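Local coordinates for prophage Pfl 6 Cro (Pseudomonas fluorescens, PDB 2PIJ), which probably binds operator DNA through a helix-turn-helix as a dimeric transcription factor of the Cro family encoded by a prophage, at residues B[1-6]-B[40-46]. Sequence-based numbering, arbitrary orientation.
With SO4 (sulfate ion), chain E; SO4 (sulfate ion), chain F; SO4 (sulfate ion), chain C.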
loop_
_atom_site.group_PDB
_atom_site.type_symbol
_atom_site.label_atom_id
_atom_site.label_comp_id
_atom_site.label_asym_id
_atom_site.label_seq_id
_atom_site.Cartn_x
_atom_site.Cartn_y
_atom_site.Cartn_z
HETATM N N MSE B 1 -8.971 14.022 -6.113
HETATM C CA MSE B 1 -8.160 13.250 -5.123
HETATM C C MSE B 1 -6.654 13.537 -5.223
HETATM O O MSE B 1 -6.077 13.607 -6.309
HETATM C CB MSE B 1 -8.451 11.750 -5.284
HETATM C CG MSE B 1 -7.567 10.767 -4.558
HETATM SE SE MSE B 1 -8.000 8.953 -5.171
HETATM C CE MSE B 1 -7.568 9.274 -7.052
ATOM N N LYS B 2 -6.030 13.712 -4.064
ATOM C CA LYS B 2 -4.584 13.855 -3.986
ATOM C C LYS B 2 -3.988 12.784 -3.086
ATOM O O LYS B 2 -4.534 12.495 -2.027
ATOM C CB LYS B 2 -4.188 15.239 -3.466
ATOM C CG LYS B 2 -4.219 16.291 -4.499
ATOM C CD LYS B 2 -2.986 17.192 -4.394
ATOM C CE LYS B 2 -2.536 17.591 -5.830
ATOM N NZ LYS B 2 -1.832 18.933 -5.765
ATOM N N LYS B 3 -2.864 12.216 -3.503
ATOM C CA LYS B 3 -2.154 11.301 -2.649
ATOM C C LYS B 3 -0.717 11.774 -2.391
ATOM O O LYS B 3 -0.011 12.155 -3.306
ATOM C CB LYS B 3 -2.168 9.875 -3.210
ATOM C CG LYS B 3 -3.542 9.360 -3.647
ATOM C CD LYS B 3 -3.379 7.973 -4.167
ATOM C CE LYS B 3 -4.387 7.601 -5.206
ATOM N NZ LYS B 3 -4.253 6.145 -5.451
ATOM N N ILE B 4 -0.276 11.614 -1.156
ATOM C CA ILE B 4 0.814 12.373 -0.604
ATOM C C ILE B 4 1.487 11.553 0.522
ATOM O O ILE B 4 0.807 11.027 1.447
ATOM C CB ILE B 4 0.259 13.795 -0.108
ATOM C CG1 ILE B 4 0.293 14.807 -1.240
ATOM C CG2 ILE B 4 1.062 14.379 1.005
ATOM C CD1 ILE B 4 -1.045 15.120 -1.886
ATOM N N PRO B 5 2.822 11.407 0.437
ATOM C CA PRO B 5 3.472 10.737 1.545
ATOM C C PRO B 5 3.279 11.503 2.880
ATOM O O PRO B 5 3.119 12.734 2.890
ATOM C CB PRO B 5 4.944 10.745 1.172
ATOM C CG PRO B 5 5.025 11.369 -0.213
ATOM C CD PRO B 5 3.736 11.911 -0.605
ATOM N N LEU B 6 3.257 10.759 3.978
ATOM C CA LEU B 6 2.965 11.267 5.316
ATOM C C LEU B 6 3.788 12.450 5.739
ATOM O O LEU B 6 3.217 13.472 6.200
ATOM C CB LEU B 6 3.071 10.137 6.380
ATOM C CG LEU B 6 2.876 10.567 7.852
ATOM C CD1 LEU B 6 1.460 11.182 8.065
ATOM C CD2 LEU B 6 3.044 9.373 8.757
ATOM N N ILE B 40 3.890 5.466 4.768
ATOM C CA ILE B 40 2.481 5.815 4.870
ATOM C C ILE B 40 2.122 6.866 3.817
ATOM O O ILE B 40 2.816 7.894 3.666
ATOM C CB ILE B 40 2.143 6.326 6.338
ATOM C CG1 ILE B 40 2.595 5.357 7.492
ATOM C CG2 ILE B 40 0.670 6.755 6.409
ATOM C CD1 ILE B 40 1.839 4.062 7.658
ATOM N N GLU B 41 1.027 6.598 3.077
ATOM C CA GLU B 41 0.525 7.451 2.033
ATOM C C GLU B 41 -0.820 8.020 2.479
ATOM O O GLU B 41 -1.712 7.316 2.981
ATOM C CB GLU B 41 0.408 6.668 0.723
ATOM C CG GLU B 41 -0.155 7.499 -0.464
ATOM C CD GLU B 41 -0.685 6.631 -1.556
ATOM O OE1 GLU B 41 -1.782 6.026 -1.391
ATOM O OE2 GLU B 41 -0.042 6.575 -2.611
ATOM N N ILE B 42 -0.943 9.325 2.361
ATOM C CA ILE B 42 -2.172 9.979 2.704
ATOM C C ILE B 42 -2.979 10.320 1.409
ATOM O O ILE B 42 -2.478 10.926 0.478
ATOM C CB ILE B 42 -1.901 11.277 3.542
ATOM C CG1 ILE B 42 -1.123 10.954 4.841
ATOM C CG2 ILE B 42 -3.229 12.013 3.799
ATOM C CD1 ILE B 42 -1.849 10.075 5.858
ATOM N N THR B 43 -4.246 9.940 1.418
ATOM C CA THR B 43 -5.180 10.293 0.352
ATOM C C THR B 43 -6.236 11.325 0.808
ATOM O O THR B 43 -6.942 11.112 1.787
ATOM C CB THR B 43 -5.870 9.054 -0.236
ATOM O OG1 THR B 43 -4.871 8.098 -0.634
ATOM C CG2 THR B 43 -6.646 9.409 -1.466
ATOM N N LEU B 44 -6.339 12.405 0.034
ATOM C CA LEU B 44 -7.230 13.570 0.265
ATOM C C LEU B 44 -8.339 13.640 -0.781
ATOM O O LEU B 44 -8.063 13.827 -1.948
ATOM C CB LEU B 44 -6.440 14.865 0.180
ATOM C CG LEU B 44 -5.335 15.132 1.213
ATOM C CD1 LEU B 44 -5.625 14.516 2.561
ATOM C CD2 LEU B 44 -4.045 14.636 0.700
ATOM N N TYR B 45 -9.579 13.451 -0.361
ATOM C CA TYR B 45 -10.707 13.502 -1.290
ATOM C C TYR B 45 -11.329 14.862 -1.320
ATOM O O TYR B 45 -11.237 15.616 -0.343
ATOM C CB TYR B 45 -11.760 12.463 -0.914
ATOM C CG TYR B 45 -11.204 11.066 -1.002
ATOM C CD1 TYR B 45 -11.165 10.404 -2.243
ATOM C CD2 TYR B 45 -10.675 10.422 0.124
ATOM C CE1 TYR B 45 -10.652 9.147 -2.366
ATOM C CE2 TYR B 45 -10.154 9.130 0.011
ATOM C CZ TYR B 45 -10.141 8.509 -1.239
ATOM O OH TYR B 45 -9.642 7.219 -1.376
ATOM N N GLU B 46 -11.985 15.133 -2.458
ATOM C CA GLU B 46 -12.706 16.373 -2.705
ATOM C C GLU B 46 -13.945 16.436 -1.814
ATOM O O GLU B 46 -14.378 17.518 -1.462
ATOM C CB GLU B 46 -13.057 16.545 -4.193
ATOM C CG GLU B 46 -11.836 16.604 -5.122
ATOM C CD GLU B 46 -12.104 17.355 -6.428
ATOM O OE1 GLU B 46 -13.027 16.955 -7.170
ATOM O OE2 GLU B 46 -11.377 18.332 -6.723
HETATM S S SO4 E . -12.743 12.760 -5.157
HETATM O O1 SO4 E . -13.824 12.836 -4.158
HETATM O O2 SO4 E . -11.553 13.405 -4.625
HETATM O O3 SO4 E . -12.449 11.357 -5.514
HETATM O O4 SO4 E . -13.188 13.475 -6.356
HETATM S S SO4 F . -1.530 13.559 -7.425
HETATM O O1 SO4 F . -2.752 14.222 -7.938
HETATM O O2 SO4 F . -0.601 14.585 -6.928
HETATM O O3 SO4 F . -1.847 12.631 -6.327
HETATM O O4 SO4 F . -0.894 12.754 -8.476
HETATM S S SO4 C . -0.746 5.247 -7.842
HETATM O O1 SO4 C . -1.894 6.134 -7.623
HETATM O O2 SO4 C . 0.364 5.582 -6.949
HETATM O O3 SO4 C . -1.160 3.871 -7.545
HETATM O O4 SO4 C . -0.266 5.373 -9.217
HETATM O O HOH W 1 -3.633 4.817 -2.824
#
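Oxygen O2 of a sulfate, probably from the crystallisation liquor, bridges the ends of both segments in this crystal: it takes N-H bonds from the amino terminus of M1 (N to O2, 3.0 Å) and the backbone of E46 (N to O2, 2.8 Å). From there strands 2-5 and 40-44 run antiparallel. K2 and L44 exchange two backbone hydrogen bonds, as do I4 and I42, and L6 N, at the start of helix 6-12, adds a bond to I40 O. P5, the N-cap of that helix, pairs with E41 without hydrogen bonds. The edge strand turns K3 N outward to O3 of a second sulfate (3.0 Å). On the K3 and T43 face, the extended K3 chain lies alongside T43, with CG 3.5 Å from T43 OG1, and crosses the E41 carboxylate; a water accepts from K3 NZ and donates to E41 OE1, while NZ also reaches a third sulfate. The extended chain of M1, present as selenomethionine (chi1 169°), carries CG to T43 CG2 at 3.5 Å and SE obliquely to the Y45 ring, 3.9 Å from CE1, a Met-aromatic contact. Y45 OH hydrogen-bonds E51 OE1. On the face of I4, I42 and L44, shared by K2, I4 CD1 meets L44 CD2 at 4.0 Å and Y9 touches all three; L6 packs on I40, I42, L19 and M33. Water thus links K3 to E41 without a salt bridge, whereas backbone bonds and aliphatic contacts tie the N-terminal strand to the sheet and helical core.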